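Local atomic coordinates of selenium-binding protein (PDB entry 2ECE), a protein that is of unknown function but, as a beta propeller of the selenium-binding protein family, may bind selenium. Residues A[56-60]-A[435-439]; A[148-154]-A[165-171]; A[206-212]-A[225-229]; A[359-364]-A[427-431]. All blocks are in the same frame, centred on the assembly; numbering follows the deposited sequence.

Contact 1 (A[56-60]-A[435-439]); sequences TYSKI and FFVDF
S58 and Y57 close on the F435 ring from two directions. The hydroxyl of S58 sits over one face, with S58 OG 3.5 Å from F435 CD2 and displaced toward the ring's rim. Y57 instead brings its phenol end to the edge, its CZ close to the F435 ring plane. The two aromatic planes stand 58° apart with centroids separated by 5.7 Å, an oblique approach. With chi1 at -169°, S58 OG lies anti to its own N, and from there it also accepts the backbone N-H of F436, with 3.0 Å from F436 N to S58 OG and a nearly straight 168° at the hydrogen. Further along, I60 aims at the strand: its CG1 lies 3.8 Å from CG1 of V437, while its CD1 meets CD1 of F439 at 3.7 Å. V437 CG1 in turn rests over a face of the F439 ring. With an alanine at F435, the ring against Y57 and S58 is gone, and the Y57 phenol would probably be left freer to turn beside a gap. The phenol oxygen of Y57 is bonded to K420, and V48 adds to the apolar surroundings of both F435 and V437. The type II turn at T56 to K59, joining strands 44-49 and 60-65, thus meets the neighbouring propeller blade through a largely apolar, partly buried contact, with the F436 N to S58 OG bond as anchor.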
loop_
_atom_site.group_PDB
_atom_site.type_symbol
_atom_site.label_atom_id
_atom_site.label_comp_id
_atom_site.label_asym_id
_atom_site.label_seq_id
_atom_site.Cartn_x
_atom_site.Cartn_y
_atom_site.Cartn_z
ATOM N N THR A 56 -18.453 -13.671 -15.513
ATOM C CA THR A 56 -17.879 -14.020 -14.218
ATOM C C THR A 56 -17.481 -12.743 -13.478
ATOM O O THR A 56 -16.536 -12.731 -12.692
ATOM C CB THR A 56 -16.649 -14.955 -14.350
ATOM O OG1 THR A 56 -15.748 -14.453 -15.346
ATOM C CG2 THR A 56 -17.097 -16.362 -14.712
ATOM N N TYR A 57 -18.227 -11.673 -13.737
ATOM C CA TYR A 57 -17.987 -10.379 -13.107
ATOM C C TYR A 57 -18.151 -10.482 -11.590
ATOM O O TYR A 57 -19.082 -11.122 -11.105
ATOM C CB TYR A 57 -18.969 -9.350 -13.680
ATOM C CG TYR A 57 -18.980 -8.003 -12.987
ATOM C CD1 TYR A 57 -17.828 -7.218 -12.912
ATOM C CD2 TYR A 57 -20.156 -7.500 -12.429
ATOM C CE1 TYR A 57 -17.850 -5.961 -12.302
ATOM C CE2 TYR A 57 -20.188 -6.255 -11.819
ATOM C CZ TYR A 57 -19.032 -5.489 -11.758
ATOM O OH TYR A 57 -19.068 -4.256 -11.153
ATOM N N SER A 58 -17.234 -9.859 -10.853
ATOM C CA SER A 58 -17.257 -9.856 -9.389
ATOM C C SER A 58 -17.063 -11.240 -8.770
ATOM O O SER A 58 -17.526 -11.506 -7.655
ATOM C CB SER A 58 -18.569 -9.249 -8.882
ATOM O OG SER A 58 -18.510 -9.001 -7.486
ATOM N N LYS A 59 -16.373 -12.115 -9.494
ATOM C CA LYS A 59 -16.106 -13.469 -9.027
ATOM C C LYS A 59 -14.615 -13.753 -8.971
ATOM O O LYS A 59 -13.847 -13.210 -9.762
ATOM C CB LYS A 59 -16.709 -14.499 -9.974
ATOM C CG LYS A 59 -18.174 -14.829 -9.807
ATOM C CD LYS A 59 -18.486 -15.976 -10.757
ATOM C CE LYS A 59 -19.845 -16.601 -10.533
ATOM N NZ LYS A 59 -20.051 -17.673 -11.544
ATOM N N ILE A 60 -14.208 -14.614 -8.043
ATOM C CA ILE A 60 -12.810 -15.014 -7.965
ATOM C C ILE A 60 -12.768 -16.116 -9.012
ATOM O O ILE A 60 -13.437 -17.139 -8.865
ATOM C CB ILE A 60 -12.464 -15.625 -6.605
ATOM C CG1 ILE A 60 -12.571 -14.562 -5.512
ATOM C CG2 ILE A 60 -11.071 -16.227 -6.658
ATOM C CD1 ILE A 60 -12.561 -15.127 -4.101
ATOM N N PHE A 435 -21.321 -4.876 -7.015
ATOM C CA PHE A 435 -20.019 -5.524 -6.843
ATOM C C PHE A 435 -19.662 -5.910 -5.408
ATOM O O PHE A 435 -19.828 -5.120 -4.480
ATOM C CB PHE A 435 -18.910 -4.626 -7.415
ATOM C CG PHE A 435 -17.556 -5.277 -7.440
ATOM C CD1 PHE A 435 -16.740 -5.273 -6.310
ATOM C CD2 PHE A 435 -17.112 -5.930 -8.586
ATOM C CE1 PHE A 435 -15.492 -5.916 -6.324
ATOM C CE2 PHE A 435 -15.872 -6.577 -8.611
ATOM C CZ PHE A 435 -15.061 -6.569 -7.478
ATOM N N PHE A 436 -19.165 -7.133 -5.239
ATOM C CA PHE A 436 -18.747 -7.606 -3.924
ATOM C C PHE A 436 -18.045 -8.948 -3.983
ATOM O O PHE A 436 -18.497 -9.874 -4.654
ATOM C CB PHE A 436 -19.938 -7.724 -2.965
ATOM C CG PHE A 436 -19.532 -7.901 -1.522
ATOM C CD1 PHE A 436 -19.569 -9.152 -0.908
ATOM C CD2 PHE A 436 -19.082 -6.816 -0.791
ATOM C CE1 PHE A 436 -19.159 -9.309 0.414
ATOM C CE2 PHE A 436 -18.668 -6.957 0.530
ATOM C CZ PHE A 436 -18.707 -8.204 1.136
ATOM N N VAL A 437 -16.922 -9.034 -3.280
ATOM C CA VAL A 437 -16.178 -10.270 -3.196
ATOM C C VAL A 437 -16.019 -10.557 -1.714
ATOM O O VAL A 437 -15.582 -9.696 -0.940
ATOM C CB VAL A 437 -14.776 -10.159 -3.831
ATOM C CG1 VAL A 437 -14.077 -11.509 -3.776
ATOM C CG2 VAL A 437 -14.893 -9.676 -5.267
ATOM N N ASP A 438 -16.419 -11.757 -1.324
ATOM C CA ASP A 438 -16.305 -12.216 0.047
ATOM C C ASP A 438 -15.249 -13.316 -0.034
ATOM O O ASP A 438 -15.431 -14.311 -0.731
ATOM C CB ASP A 438 -17.663 -12.751 0.519
ATOM C CG ASP A 438 -17.537 -13.837 1.564
ATOM O OD1 ASP A 438 -16.614 -13.769 2.406
ATOM O OD2 ASP A 438 -18.382 -14.758 1.548
ATOM N N PHE A 439 -14.135 -13.122 0.658
ATOM C CA PHE A 439 -13.044 -14.088 0.611
ATOM C C PHE A 439 -13.155 -15.220 1.630
ATOM O O PHE A 439 -12.187 -15.948 1.870
ATOM C CB PHE A 439 -11.715 -13.343 0.761
ATOM C CG PHE A 439 -11.405 -12.432 -0.403
ATOM C CD1 PHE A 439 -10.916 -12.951 -1.600
ATOM C CD2 PHE A 439 -11.636 -11.062 -0.315
ATOM C CE1 PHE A 439 -10.664 -12.120 -2.691
ATOM C CE2 PHE A 439 -11.387 -10.226 -1.403
ATOM C CZ PHE A 439 -10.900 -10.756 -2.593
#

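Contact 2 (A[148-154]-A[165-171]); sequences DAIYISA and GILMLDH
I150 and L169 exchange both of their backbone hydrogen bonds: I150 N donates to L169 O at 3.0 Å, and L169 N returns the bond to I150 O at 2.7 Å. I152 with L167 and A154 with G165 do the same, so six N-H groups and six carbonyls are satisfied across the two strands. Between these lie the non-hydrogen-bonded pairs Y151 with M168 and S153 with I166; the flanking strands bond to their backbones, H144 to Y151 and L177 to M168. M168 lies alongside Y151 with its CG over the ring face, 4.0 Å from the centroid, a CH-pi contact to which SD adds an oblique Met-aromatic approach; a bend at chi3 (78°) brings CE to the phenol. The hydroxyl of Y151 donates to D148 OD2 over 2.7 Å, meeting the syn side of the carboxylate, which ties the strand to the loop before it. Beyond the I150-L169 pair, a water donates to D148 O and accepts from H171 N. H171 lays one ring face against the A149 backbone, and its NE2 is bonded to G146 O; S153 OG is bonded to T142 N and Y191 O. I150, I152 and L169 lie on the face away from Y151 and M168, against I99. Such an antiparallel hairpin, forming the two middle strands of a four-stranded meander, is characteristic of a beta-propeller blade.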
loop_
_atom_site.group_PDB
_atom_site.type_symbol
_atom_site.label_atom_id
_atom_site.label_comp_id
_atom_site.label_asym_id
_atom_site.label_seq_id
_atom_site.Cartn_x
_atom_site.Cartn_y
_atom_site.Cartn_z
ATOM N N ASP A 148 15.696 0.700 -13.807
ATOM C CA ASP A 148 16.906 -0.096 -13.667
ATOM C C ASP A 148 16.793 -1.419 -12.922
ATOM O O ASP A 148 17.587 -2.325 -13.162
ATOM C CB ASP A 148 17.967 0.773 -12.999
ATOM C CG ASP A 148 17.518 1.297 -11.645
ATOM O OD1 ASP A 148 16.290 1.368 -11.406
ATOM O OD2 ASP A 148 18.388 1.651 -10.825
ATOM N N ALA A 149 15.829 -1.541 -12.014
ATOM C CA ALA A 149 15.678 -2.785 -11.258
ATOM C C ALA A 149 14.350 -2.823 -10.511
ATOM O O ALA A 149 13.531 -1.920 -10.646
ATOM C CB ALA A 149 16.838 -2.937 -10.267
ATOM N N ILE A 150 14.142 -3.882 -9.736
ATOM C CA ILE A 150 12.926 -4.026 -8.948
ATOM C C ILE A 150 13.342 -3.713 -7.517
ATOM O O ILE A 150 14.308 -4.284 -7.013
ATOM C CB ILE A 150 12.371 -5.465 -9.035
ATOM C CG1 ILE A 150 11.996 -5.792 -10.482
ATOM C CG2 ILE A 150 11.153 -5.607 -8.134
ATOM C CD1 ILE A 150 11.749 -7.268 -10.708
ATOM N N TYR A 151 12.626 -2.800 -6.871
ATOM C CA TYR A 151 12.950 -2.389 -5.511
ATOM C C TYR A 151 11.917 -2.894 -4.512
ATOM O O TYR A 151 10.715 -2.812 -4.761
ATOM C CB TYR A 151 13.015 -0.857 -5.422
ATOM C CG TYR A 151 14.105 -0.205 -6.242
ATOM C CD1 TYR A 151 14.139 -0.328 -7.634
ATOM C CD2 TYR A 151 15.089 0.570 -5.624
ATOM C CE1 TYR A 151 15.129 0.311 -8.388
ATOM C CE2 TYR A 151 16.078 1.209 -6.362
ATOM C CZ TYR A 151 16.093 1.079 -7.743
ATOM O OH TYR A 151 17.070 1.722 -8.474
ATOM N N ILE A 152 12.392 -3.388 -3.371
ATOM C CA ILE A 152 11.510 -3.917 -2.339
ATOM C C ILE A 152 11.961 -3.447 -0.968
ATOM O O ILE A 152 13.122 -3.603 -0.610
ATOM C CB ILE A 152 11.514 -5.467 -2.340
ATOM C CG1 ILE A 152 11.195 -5.987 -3.748
ATOM C CG2 ILE A 152 10.499 -5.988 -1.332
ATOM C CD1 ILE A 152 11.292 -7.489 -3.888
ATOM N N SER A 153 11.045 -2.874 -0.193
ATOM C CA SER A 153 11.402 -2.410 1.138
ATOM C C SER A 153 11.298 -3.556 2.144
ATOM O O SER A 153 10.585 -4.535 1.915
ATOM C CB SER A 153 10.492 -1.255 1.562
ATOM O OG SER A 153 9.152 -1.689 1.694
ATOM N N ALA A 154 12.025 -3.434 3.251
ATOM C CA ALA A 154 12.021 -4.457 4.294
ATOM C C ALA A 154 12.010 -3.786 5.666
ATOM O O ALA A 154 12.687 -2.783 5.882
ATOM C CB ALA A 154 13.251 -5.367 4.143
ATOM N N GLY A 165 15.262 -1.410 5.376
ATOM C CA GLY A 165 15.640 -0.632 4.213
ATOM C C GLY A 165 15.076 -1.136 2.908
ATOM O O GLY A 165 14.006 -1.727 2.878
ATOM N N ILE A 166 15.814 -0.905 1.830
ATOM C CA ILE A 166 15.376 -1.296 0.500
ATOM C C ILE A 166 16.404 -2.167 -0.213
ATOM O O ILE A 166 17.594 -1.841 -0.250
ATOM C CB ILE A 166 15.114 -0.038 -0.364
ATOM C CG1 ILE A 166 14.065 0.843 0.324
ATOM C CG2 ILE A 166 14.679 -0.440 -1.768
ATOM C CD1 ILE A 166 14.022 2.275 -0.198
ATOM N N LEU A 167 15.941 -3.280 -0.771
ATOM C CA LEU A 167 16.823 -4.169 -1.518
ATOM C C LEU A 167 16.379 -4.115 -2.968
ATOM O O LEU A 167 15.289 -3.626 -3.276
ATOM C CB LEU A 167 16.732 -5.610 -1.008
ATOM C CG LEU A 167 15.395 -6.331 -1.177
ATOM C CD1 LEU A 167 15.609 -7.648 -1.905
ATOM C CD2 LEU A 167 14.779 -6.569 0.189
ATOM N N MET A 168 17.221 -4.629 -3.857
ATOM C CA MET A 168 16.920 -4.628 -5.277
ATOM C C MET A 168 16.985 -6.034 -5.850
ATOM O O MET A 168 17.719 -6.891 -5.343
ATOM C CB MET A 168 17.913 -3.730 -6.011
ATOM C CG MET A 168 17.793 -2.254 -5.656
ATOM S SD MET A 168 19.306 -1.364 -6.022
ATOM C CE MET A 168 19.195 -1.166 -7.803
ATOM N N LEU A 169 16.192 -6.268 -6.890
ATOM C CA LEU A 169 16.163 -7.556 -7.577
ATOM C C LEU A 169 16.494 -7.262 -9.028
ATOM O O LEU A 169 16.056 -6.246 -9.580
ATOM C CB LEU A 169 14.776 -8.197 -7.553
ATOM C CG LEU A 169 14.067 -8.714 -6.309
ATOM C CD1 LEU A 169 12.845 -9.505 -6.795
ATOM C CD2 LEU A 169 14.976 -9.600 -5.474
ATOM N N ASP A 170 17.251 -8.161 -9.645
ATOM C CA ASP A 170 17.640 -8.008 -11.034
ATOM C C ASP A 170 16.418 -8.129 -11.951
ATOM O O ASP A 170 15.601 -9.034 -11.778
ATOM C CB ASP A 170 18.654 -9.088 -11.386
ATOM C CG ASP A 170 19.247 -8.890 -12.745
ATOM O OD1 ASP A 170 20.282 -8.195 -12.842
ATOM O OD2 ASP A 170 18.665 -9.415 -13.717
ATOM N N HIS A 171 16.307 -7.227 -12.926
ATOM C CA HIS A 171 15.181 -7.225 -13.869
ATOM C C HIS A 171 15.054 -8.485 -14.719
ATOM O O HIS A 171 13.964 -8.804 -15.202
ATOM C CB HIS A 171 15.286 -6.045 -14.838
ATOM C CG HIS A 171 14.450 -4.863 -14.462
ATOM N ND1 HIS A 171 13.127 -4.973 -14.094
ATOM C CD2 HIS A 171 14.735 -3.540 -14.454
ATOM C CE1 HIS A 171 12.632 -3.767 -13.873
ATOM N NE2 HIS A 171 13.588 -2.879 -14.084
HETATM O O HOH W 1 18.314 -4.899 -13.082
#

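Contact 3 (A[206-212]-A[225-229]); sequences EWAVPNT and RYGNR
E206 CG stands anti to the carbonyl carbon (chi1 -50°) and the chain runs extended beyond it, carrying the carboxylate to the backbone of N228 and R229. There OE1 accepts R229 N at 3.1 Å, from well above the carboxylate plane, and a weak second bond from N228 N. The same carboxylate covers the aliphatic part of R229, with OE2 3.3 Å from R229 CD. R229 bends at chi3 (74°), which leaves NH1 3.7 Å from E206 OE2, a long salt bridge with the two planes steeply inclined. The stronger polar partners are H231 for E206 and D186 for R229. G227 packs against the glutamate, OE1 being 3.3 Å from G227 CA: a CB there would collide with E206 OE1. G227 N donates to W207 O at 3.0 Å, pinning the two loops between their side-chain contacts. The Y226 ring then turns an edge toward the five-membered ring of W207 in an offset edge-to-face pair, centroids 5.5 Å apart, while A208 CB covers one Y226 face in a CH-pi contact, 3.8 Å from the centroid. T212 CG2 reaches Y226 CE2 at 3.6 Å. Waters complete the polar network: one links V209 N, T212 OG1 and R225 O, and another joins T212 O to Y226 OH. The contact closes the excursion between strands 201-204 and 229-234, neighbours in one four-stranded sheet. Helix 210-213 begins right after V209 at its N-cap, helix 222-225 ends just before Y226, and M252 of strand 250-258 lies against both W207 and Y226.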
loop_
_atom_site.group_PDB
_atom_site.type_symbol
_atom_site.label_atom_id
_atom_site.label_comp_id
_atom_site.label_asym_id
_atom_site.label_seq_id
_atom_site.Cartn_x
_atom_site.Cartn_y
_atom_site.Cartn_z
ATOM N N GLU A 206 8.632 5.297 7.880
ATOM C CA GLU A 206 8.983 4.532 9.081
ATOM C C GLU A 206 7.792 3.983 9.868
ATOM O O GLU A 206 6.876 4.723 10.236
ATOM C CB GLU A 206 9.792 5.394 10.059
ATOM C CG GLU A 206 10.993 6.160 9.508
ATOM C CD GLU A 206 11.668 6.990 10.602
ATOM O OE1 GLU A 206 10.960 7.391 11.548
ATOM O OE2 GLU A 206 12.889 7.253 10.520
ATOM N N TRP A 207 7.824 2.682 10.138
ATOM C CA TRP A 207 6.785 2.052 10.938
ATOM C C TRP A 207 7.498 1.619 12.219
ATOM O O TRP A 207 7.596 2.401 13.159
ATOM C CB TRP A 207 6.184 0.850 10.207
ATOM C CG TRP A 207 4.959 0.273 10.873
ATOM C CD1 TRP A 207 4.080 0.929 11.695
ATOM C CD2 TRP A 207 4.425 -1.046 10.690
ATOM N NE1 TRP A 207 3.030 0.101 12.025
ATOM C CE2 TRP A 207 3.215 -1.115 11.423
ATOM C CE3 TRP A 207 4.845 -2.174 9.973
ATOM C CZ2 TRP A 207 2.426 -2.269 11.460
ATOM C CZ3 TRP A 207 4.058 -3.323 10.010
ATOM C CH2 TRP A 207 2.861 -3.360 10.748
ATOM N N ALA A 208 8.020 0.395 12.233
ATOM C CA ALA A 208 8.750 -0.141 13.382
ATOM C C ALA A 208 9.427 -1.417 12.897
ATOM O O ALA A 208 9.075 -1.916 11.834
ATOM C CB ALA A 208 7.790 -0.452 14.527
ATOM N N VAL A 209 10.392 -1.940 13.652
ATOM C CA VAL A 209 11.077 -3.161 13.233
ATOM C C VAL A 209 10.201 -4.385 13.482
ATOM O O VAL A 209 9.238 -4.324 14.245
ATOM C CB VAL A 209 12.425 -3.356 13.972
ATOM C CG1 VAL A 209 13.318 -2.142 13.752
ATOM C CG2 VAL A 209 12.185 -3.607 15.451
ATOM N N PRO A 210 10.517 -5.511 12.823
ATOM C CA PRO A 210 9.760 -6.757 12.970
ATOM C C PRO A 210 9.520 -7.169 14.417
ATOM O O PRO A 210 8.393 -7.473 14.808
ATOM C CB PRO A 210 10.624 -7.768 12.223
ATOM C CG PRO A 210 11.148 -6.938 11.092
ATOM C CD PRO A 210 11.572 -5.667 11.807
ATOM N N ASN A 211 10.583 -7.180 15.215
ATOM C CA ASN A 211 10.450 -7.579 16.608
ATOM C C ASN A 211 9.512 -6.686 17.412
ATOM O O ASN A 211 9.131 -7.031 18.530
ATOM C CB ASN A 211 11.833 -7.665 17.268
ATOM C CG ASN A 211 12.663 -8.802 16.700
ATOM O OD1 ASN A 211 12.113 -9.756 16.151
ATOM N ND2 ASN A 211 13.985 -8.714 16.834
ATOM N N THR A 212 9.125 -5.547 16.845
ATOM C CA THR A 212 8.201 -4.648 17.531
ATOM C C THR A 212 6.749 -4.895 17.113
ATOM O O THR A 212 5.848 -4.943 17.956
ATOM C CB THR A 212 8.514 -3.159 17.235
ATOM O OG1 THR A 212 9.774 -2.797 17.816
ATOM C CG2 THR A 212 7.411 -2.264 17.801
ATOM N N ARG A 225 9.455 3.078 20.069
ATOM C CA ARG A 225 9.703 2.090 19.024
ATOM C C ARG A 225 9.072 2.321 17.652
ATOM O O ARG A 225 9.348 1.572 16.716
ATOM C CB ARG A 225 9.326 0.701 19.539
ATOM C CG ARG A 225 9.934 0.410 20.902
ATOM C CD ARG A 225 9.835 -1.051 21.291
ATOM N NE ARG A 225 10.240 -1.242 22.682
ATOM C CZ ARG A 225 10.527 -2.420 23.223
ATOM N NH1 ARG A 225 10.456 -3.524 22.490
ATOM N NH2 ARG A 225 10.884 -2.492 24.500
ATOM N N TYR A 226 8.234 3.345 17.522
ATOM C CA TYR A 226 7.614 3.632 16.234
ATOM C C TYR A 226 8.164 4.945 15.686
ATOM O O TYR A 226 8.510 5.848 16.448
ATOM C CB TYR A 226 6.090 3.672 16.390
ATOM C CG TYR A 226 5.477 2.290 16.523
ATOM C CD1 TYR A 226 4.986 1.614 15.405
ATOM C CD2 TYR A 226 5.433 1.638 17.757
ATOM C CE1 TYR A 226 4.469 0.322 15.506
ATOM C CE2 TYR A 226 4.918 0.344 17.871
ATOM C CZ TYR A 226 4.439 -0.308 16.739
ATOM O OH TYR A 226 3.943 -1.587 16.839
ATOM N N GLY A 227 8.254 5.056 14.365
ATOM C CA GLY A 227 8.817 6.261 13.783
ATOM C C GLY A 227 7.843 7.324 13.318
ATOM O O GLY A 227 6.632 7.105 13.286
ATOM N N ASN A 228 8.383 8.483 12.957
ATOM C CA ASN A 228 7.566 9.586 12.476
ATOM C C ASN A 228 8.333 10.493 11.523
ATOM O O ASN A 228 8.024 11.679 11.403
ATOM C CB ASN A 228 7.025 10.407 13.656
ATOM C CG ASN A 228 8.124 11.022 14.503
ATOM O OD1 ASN A 228 7.843 11.795 15.423
ATOM N ND2 ASN A 228 9.374 10.685 14.204
ATOM N N ARG A 229 9.321 9.927 10.829
ATOM C CA ARG A 229 10.137 10.692 9.895
ATOM C C ARG A 229 10.004 10.226 8.448
ATOM O O ARG A 229 9.720 9.057 8.185
ATOM C CB ARG A 229 11.616 10.580 10.276
ATOM C CG ARG A 229 11.920 10.771 11.746
ATOM C CD ARG A 229 13.246 10.097 12.099
ATOM N NE ARG A 229 14.412 10.823 11.613
ATOM C CZ ARG A 229 15.631 10.300 11.527
ATOM N NH1 ARG A 229 15.844 9.040 11.886
ATOM N NH2 ARG A 229 16.640 11.039 11.092
HETATM O O HOH W 2 10.686 -0.633 16.372
HETATM O O HOH W 3 4.204 -2.972 19.251
HETATM O O HOH W 4 11.655 -4.063 19.401
#

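Contact 4 (A[359-364]-A[427-431]); sequences TGKVKL and GGLEI
V362 and I431 interlock as the central bumps of this interface: V362 CB lies 3.9 Å from I431 CG1, the two side chains crossing at a slant. I431 holds its CG1 anti to the carbonyl carbon (chi1 -59°), which turns CG1 to V362, and the extended chi2 (168°) carries CD1 on to L364. That methyl settles between L364 and the K363 backbone, 3.7 Å from L364 CD2 and 3.8 Å from K363 O. The L364 and I431 chains run past one another in opposite directions. V362 CG1 also presses on the backbone, 3.5 Å from L429 O. L429 fills the next hollow, its CB 4.0 Å from G360 CA; a CB on G360 would clash there, so the absent side chain makes the hollow. G427 CA lies 4.2 Å from T359 CB. The positive phi values of G427 and G428 would press any CB against the preceding carbonyl, which suits both places to glycine. An alanine in place of I431 would probably open a gap beside V362 and leave L364 CD2 without its methyl partner. The short strand segments run roughly parallel, 22° apart in direction, yet their axes come no closer than 6.1 Å and no direct hydrogen bond joins them; one water makes weak bonds to K361 O and L429 O. These are outermost strands of two separate four-stranded sheets. T359 and G360 form a classic beta bulge opposite Q347 of strand 344-349, while L421 of strand 417-423 touches V362, L429 and I431, placing the contact between adjacent sheets.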
loop_
_atom_site.group_PDB
_atom_site.type_symbol
_atom_site.label_atom_id
_atom_site.label_comp_id
_atom_site.label_asym_id
_atom_site.label_seq_id
_atom_site.Cartn_x
_atom_site.Cartn_y
_atom_site.Cartn_z
ATOM N N THR A 359 -14.682 15.901 -0.389
ATOM C CA THR A 359 -15.753 15.891 -1.382
ATOM C C THR A 359 -16.502 14.567 -1.457
ATOM O O THR A 359 -17.408 14.408 -2.276
ATOM C CB THR A 359 -15.216 16.221 -2.794
ATOM O OG1 THR A 359 -14.165 15.307 -3.132
ATOM C CG2 THR A 359 -14.690 17.654 -2.851
ATOM N N GLY A 360 -16.129 13.616 -0.607
ATOM C CA GLY A 360 -16.795 12.325 -0.625
ATOM C C GLY A 360 -16.463 11.477 0.589
ATOM O O GLY A 360 -15.320 11.468 1.049
ATOM N N LYS A 361 -17.459 10.757 1.101
ATOM C CA LYS A 361 -17.275 9.906 2.276
ATOM C C LYS A 361 -18.288 8.763 2.321
ATOM O O LYS A 361 -19.493 8.990 2.216
ATOM C CB LYS A 361 -17.415 10.741 3.551
ATOM C CG LYS A 361 -17.338 9.927 4.838
ATOM C CD LYS A 361 -17.848 10.695 6.056
ATOM C CE LYS A 361 -17.040 11.949 6.346
ATOM N NZ LYS A 361 -17.547 12.642 7.561
ATOM N N VAL A 362 -17.800 7.534 2.465
ATOM C CA VAL A 362 -18.686 6.382 2.570
ATOM C C VAL A 362 -18.342 5.632 3.853
ATOM O O VAL A 362 -17.209 5.700 4.338
ATOM C CB VAL A 362 -18.554 5.421 1.358
ATOM C CG1 VAL A 362 -19.009 6.123 0.090
ATOM C CG2 VAL A 362 -17.120 4.931 1.226
ATOM N N LYS A 363 -19.326 4.935 4.411
ATOM C CA LYS A 363 -19.125 4.179 5.643
ATOM C C LYS A 363 -19.130 2.684 5.358
ATOM O O LYS A 363 -20.042 2.170 4.717
ATOM C CB LYS A 363 -20.227 4.495 6.661
ATOM C CG LYS A 363 -20.433 5.970 6.948
ATOM C CD LYS A 363 -21.540 6.151 7.979
ATOM C CE LYS A 363 -22.114 7.552 7.947
ATOM N NZ LYS A 363 -21.071 8.582 8.191
ATOM N N LEU A 364 -18.107 1.994 5.844
ATOM C CA LEU A 364 -17.979 0.556 5.647
ATOM C C LEU A 364 -17.375 -0.042 6.915
ATOM O O LEU A 364 -16.283 0.356 7.330
ATOM C CB LEU A 364 -17.063 0.266 4.452
ATOM C CG LEU A 364 -17.488 0.716 3.051
ATOM C CD1 LEU A 364 -16.284 0.669 2.111
ATOM C CD2 LEU A 364 -18.613 -0.183 2.533
ATOM N N GLY A 427 -16.127 15.270 -8.039
ATOM C CA GLY A 427 -16.514 15.265 -6.639
ATOM C C GLY A 427 -17.677 14.336 -6.355
ATOM O O GLY A 427 -18.763 14.510 -6.907
ATOM N N GLY A 428 -17.446 13.347 -5.495
ATOM C CA GLY A 428 -18.494 12.400 -5.153
ATOM C C GLY A 428 -17.987 10.975 -5.003
ATOM O O GLY A 428 -17.158 10.521 -5.798
ATOM N N LEU A 429 -18.499 10.268 -3.994
ATOM C CA LEU A 429 -18.104 8.882 -3.723
ATOM C C LEU A 429 -19.320 8.037 -3.334
ATOM O O LEU A 429 -20.020 8.365 -2.378
ATOM C CB LEU A 429 -17.098 8.837 -2.569
ATOM C CG LEU A 429 -15.708 8.211 -2.732
ATOM C CD1 LEU A 429 -15.239 7.747 -1.358
ATOM C CD2 LEU A 429 -15.733 7.044 -3.703
ATOM N N GLU A 430 -19.560 6.951 -4.063
ATOM C CA GLU A 430 -20.684 6.058 -3.774
ATOM C C GLU A 430 -20.218 4.606 -3.728
ATOM O O GLU A 430 -19.261 4.231 -4.406
ATOM C CB GLU A 430 -21.766 6.170 -4.857
ATOM C CG GLU A 430 -22.477 7.517 -4.964
ATOM C CD GLU A 430 -23.312 7.846 -3.739
ATOM O OE1 GLU A 430 -23.875 6.910 -3.127
ATOM O OE2 GLU A 430 -23.416 9.046 -3.402
ATOM N N ILE A 431 -20.903 3.791 -2.934
ATOM C CA ILE A 431 -20.576 2.373 -2.833
ATOM C C ILE A 431 -21.310 1.657 -3.959
ATOM O O ILE A 431 -22.515 1.834 -4.124
ATOM C CB ILE A 431 -21.066 1.763 -1.500
ATOM C CG1 ILE A 431 -20.433 2.488 -0.315
ATOM C CG2 ILE A 431 -20.725 0.289 -1.449
ATOM C CD1 ILE A 431 -21.090 2.148 1.017
HETATM O O HOH W 5 -22.092 8.445 0.219
#

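Overall arrangement
Two of the four contacts lie within a sheet or its connection and two join separate sheets. Contact 2 is internal to a single sheet, and contact 3 closes a long connection within another; their centres are about 20 Å apart and their nearest atoms about 6 Å, without touching. Contacts 1 and 4 instead join separate sheets. Both use strand 429-438, contact 4 at its start and contact 1 at its end, with centres about 21 Å apart, so that strand meets a different neighbour at each end. Contacts 2 and 4 lie on opposite sides of the chain's centre, about 35 Å between centres, as do contacts 1 and 3, also about 35 Å apart. No ligand or active site is defined to which these distances could be referred.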